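Local coordinates for uncharacterized protein Atu1872 (Agrobacterium tumefaciens, PDB 2QNT) that is of unknown function but belongs to the glyoxalase/bleomycin resistance protein/dioxygenase family, many of whose members bind a metal ion or small ligand, at residues A87-I92 with H100-Q105. Numbering follows the deposited sequence. Where two conformers were deposited one is given.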
ATOM      1  N   ALA A  87      12.865 -12.534  16.763  1.00 12.11           N
ATOM      2  CA  ALA A  87      12.830 -11.434  17.730  1.00 12.56           C
ATOM      3  C   ALA A  87      11.610 -10.565  17.473  1.00 13.30           C
ATOM      4  O   ALA A  87      10.938 -10.160  18.425  1.00 14.66           O
ATOM      5  CB  ALA A  87      14.115 -10.591  17.677  1.00 13.60           C
ATOM      6  N   ALA A  88      11.319 -10.261  16.204  1.00 12.78           N
ATOM      7  CA  ALA A  88      10.154  -9.454  15.867  1.00 12.39           C
ATOM      8  C   ALA A  88       8.890 -10.122  16.385  1.00 12.38           C
ATOM      9  O   ALA A  88       7.998  -9.450  16.906  1.00 13.82           O
ATOM     10  CB  ALA A  88      10.030  -9.216  14.326  1.00 12.68           C
ATOM     11  N   PHE A  89       8.769 -11.433  16.167  1.00 12.26           N
ATOM     12  CA  PHE A  89       7.571 -12.142  16.604  1.00 11.88           C
ATOM     13  C   PHE A  89       7.421 -12.082  18.130  1.00 12.83           C
ATOM     14  O   PHE A  89       6.327 -11.818  18.661  1.00 11.96           O
ATOM     15  CB  PHE A  89       7.636 -13.594  16.130  1.00 11.77           C
ATOM     16  CG  PHE A  89       6.424 -14.394  16.473  1.00 11.83           C
ATOM     17  CD1 PHE A  89       5.210 -14.128  15.866  1.00 11.78           C
ATOM     18  CD2 PHE A  89       6.496 -15.443  17.361  1.00 14.06           C
ATOM     19  CE1 PHE A  89       4.080 -14.856  16.192  1.00 10.72           C
ATOM     20  CE2 PHE A  89       5.367 -16.193  17.659  1.00 12.86           C
ATOM     21  CZ  PHE A  89       4.162 -15.875  17.100  1.00 11.97           C
ATOM     22  N   GLN A  90       8.535 -12.298  18.831  1.00 12.72           N
ATOM     23  CA  GLN A  90       8.513 -12.324  20.304  1.00 14.75           C
ATOM     24  C   GLN A  90       8.076 -10.967  20.793  1.00 15.54           C
ATOM     25  O   GLN A  90       7.317 -10.858  21.786  1.00 16.88           O
ATOM     26  CB  GLN A  90       9.901 -12.716  20.879  1.00 15.03           C
ATOM     27  CG  GLN A  90      10.061 -12.582  22.424  1.00 16.09           C
ATOM     28  CD  GLN A  90      11.350 -13.184  22.966  0.10 14.79           C
ATOM     29  OE1 GLN A  90      11.827 -12.791  24.034  0.10 14.39           O
ATOM     30  NE2 GLN A  90      11.915 -14.142  22.243  0.10 14.43           N
ATOM     31  N   ASP A  91       8.569  -9.937  20.100  1.00 16.88           N
ATOM     32  CA  ASP A  91       8.315  -8.586  20.562  0.62 17.44           C
ATOM     33  C   ASP A  91       6.908  -8.075  20.188  1.00 17.15           C
ATOM     34  O   ASP A  91       6.317  -7.369  21.007  1.00 19.30           O
ATOM     35  CB  ASP A  91       9.515  -7.624  20.288  0.62 17.75           C
ATOM     36  CG  ASP A  91       9.446  -6.897  18.967  0.62 20.12           C
ATOM     37  OD1 ASP A  91      10.498  -6.365  18.512  0.62 23.59           O
ATOM     38  OD2 ASP A  91       8.365  -6.825  18.391  0.62 23.67           O
ATOM     39  N   ILE A  92       6.354  -8.503  19.041  1.00 16.10           N
ATOM     40  CA  ILE A  92       5.088  -8.023  18.495  1.00 16.04           C
ATOM     41  C   ILE A  92       3.857  -8.872  18.831  1.00 15.19           C
ATOM     42  O   ILE A  92       2.788  -8.335  19.113  1.00 15.88           O
ATOM     43  CB  ILE A  92       5.188  -7.860  16.929  1.00 16.36           C
ATOM     44  CG1 ILE A  92       6.115  -6.699  16.603  1.00 16.04           C
ATOM     45  CG2 ILE A  92       3.812  -7.614  16.289  1.00 17.07           C
ATOM     46  CD1 ILE A  92       6.696  -6.670  15.218  1.00 17.20           C
ATOM     47  N   HIS A 100      -2.086 -15.639  12.098  1.00 12.00           N
ATOM     48  CA  HIS A 100      -1.432 -16.917  12.355  1.00 11.53           C
ATOM     49  C   HIS A 100      -0.034 -16.595  12.894  1.00 11.50           C
ATOM     50  O   HIS A 100       0.496 -15.480  12.687  1.00 12.53           O
ATOM     51  CB  HIS A 100      -1.357 -17.810  11.091  1.00 11.33           C
ATOM     52  CG  HIS A 100      -0.544 -17.247   9.963  1.00 11.47           C
ATOM     53  ND1 HIS A 100       0.842 -17.240   9.963  1.00 11.37           N
ATOM     54  CD2 HIS A 100      -0.927 -16.703   8.785  1.00 11.53           C
ATOM     55  CE1 HIS A 100       1.267 -16.682   8.832  1.00 11.10           C
ATOM     56  NE2 HIS A 100       0.209 -16.340   8.114  1.00 12.60           N
ATOM     57  N   PRO A 101       0.579 -17.584  13.568  1.00 12.17           N
ATOM     58  CA  PRO A 101       1.915 -17.395  14.148  1.00 12.38           C
ATOM     59  C   PRO A 101       3.010 -17.521  13.115  1.00 13.02           C
ATOM     60  O   PRO A 101       2.754 -17.677  11.922  1.00 13.42           O
ATOM     61  CB  PRO A 101       1.987 -18.464  15.243  1.00 14.12           C
ATOM     62  CG  PRO A 101       1.036 -19.485  14.845  1.00 12.99           C
ATOM     63  CD  PRO A 101      -0.007 -18.876  13.942  1.00 12.36           C
ATOM     64  N   LEU A 102       4.245 -17.471  13.582  1.00 11.93           N
ATOM     65  CA  LEU A 102       5.390 -17.516  12.721  1.00 12.69           C
ATOM     66  C   LEU A 102       5.508 -18.908  12.130  1.00 13.66           C
ATOM     67  O   LEU A 102       5.780 -19.873  12.867  1.00 14.58           O
ATOM     68  CB  LEU A 102       6.626 -17.077  13.546  1.00 13.43           C
ATOM     69  CG  LEU A 102       7.979 -17.019  12.847  1.00 12.82           C
ATOM     70  CD1 LEU A 102       7.948 -16.169  11.623  1.00 13.22           C
ATOM     71  CD2 LEU A 102       8.971 -16.473  13.865  1.00 13.52           C
ATOM     72  N   GLU A 103       5.303 -19.017  10.820  1.00 12.98           N
ATOM     73  CA  GLU A 103       5.146 -20.310  10.097  1.00 14.99           C
ATOM     74  C   GLU A 103       5.865 -20.263   8.778  1.00 13.77           C
ATOM     75  O   GLU A 103       5.768 -19.284   8.068  1.00 13.83           O
ATOM     76  CB  GLU A 103       3.635 -20.551   9.792  1.00 15.89           C
ATOM     77  CG  GLU A 103       2.815 -20.782  11.058  1.00 18.80           C
ATOM     78  CD  GLU A 103       1.294 -20.949  10.851  1.00 18.95           C
ATOM     79  OE1 GLU A 103       0.755 -20.700   9.764  1.00 20.97           O
ATOM     80  OE2 GLU A 103       0.623 -21.377  11.815  1.00 25.88           O
ATOM     81  N   ARG A 104       6.567 -21.322   8.432  1.00 12.47           N
ATOM     82  CA  ARG A 104       7.159 -21.474   7.141  1.00 14.25           C
ATOM     83  C   ARG A 104       6.061 -21.564   6.083  1.00 14.21           C
ATOM     84  O   ARG A 104       5.163 -22.403   6.141  1.00 15.84           O
ATOM     85  CB  ARG A 104       8.076 -22.686   7.121  1.00 13.69           C
ATOM     86  CG  ARG A 104       8.930 -22.749   5.859  1.00 16.84           C
ATOM     87  CD  ARG A 104       9.974 -23.842   5.884  1.00 18.75           C
ATOM     88  NE  ARG A 104      10.815 -23.815   7.082  1.00 24.16           N
ATOM     89  CZ  ARG A 104      11.834 -22.978   7.310  1.00 24.89           C
ATOM     90  NH1 ARG A 104      12.188 -22.057   6.422  1.00 27.70           N
ATOM     91  NH2 ARG A 104      12.515 -23.076   8.453  1.00 26.19           N
ATOM     92  N   GLN A 105       6.177 -20.702   5.090  1.00 13.59           N
ATOM     93  CA  GLN A 105       5.231 -20.666   3.971  1.00 13.43           C
ATOM     94  C   GLN A 105       5.602 -21.691   2.902  1.00 13.88           C
ATOM     95  O   GLN A 105       6.673 -22.295   2.950  1.00 13.69           O
ATOM     96  CB  GLN A 105       5.176 -19.253   3.377  1.00 13.81           C
ATOM     97  CG  GLN A 105       4.794 -18.197   4.386  1.00 12.67           C
ATOM     98  CD  GLN A 105       3.415 -18.425   4.935  1.00 13.52           C
ATOM     99  OE1 GLN A 105       2.440 -18.240   4.212  1.00 13.13           O
ATOM    100  NE2 GLN A 105       3.310 -18.842   6.208  1.00 13.36           N
TER
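F89, on helix 85-92, lays its phenyl ring against the backbone and side chains of P101 and L102 at a corner of the chain, a small worked example of how one aromatic ring can fasten a helix to the edge of a sheet. L102 supplies the central touch: its CB stands over the middle of the F89 ring, 4.0 Å from the centroid and only 12° off the ring normal, a CH-pi contact. The amide nitrogen of the same leucine lies over this face too, L102 N being 3.7 Å from F89 CE1. Further out, the isobutyl group runs past the phenylalanine in the opposite direction, which brings L102 CD2 within 3.9 Å of F89 CB near the helix backbone. With CG anti to the backbone N (chi1 -177°), the F89 ring is carried out from the helix to the turning chain. At its far end P101 lies alongside, with P101 CB 3.9 Å from F89 CZ, an oblique approach.

No hydrogen bond joins the two segments, so the contact rests on apolar surface and ring electrons. The corner has a polar bond of its own: H100 ND1 donates to P101 O at 2.8 Å, in the carbonyl plane and on a lone pair, tying the imidazole to the turn that presents proline and leucine to the ring. H100 NE2 is hydrogen-bonded to R113 NH1, the guanidinium necessarily being the donor.

Around the contact, F112 of strand 110-115 meets the F89 ring edge to face, and L102 also touches V85 and D86 in the helix. The helix is thereby joined to 98-104, an outermost strand, within this chain, of a mixed four-stranded sheet in 1-4-3-2 order, as in the βαβββ module of the glyoxalase (vicinal oxygen chelate) fold.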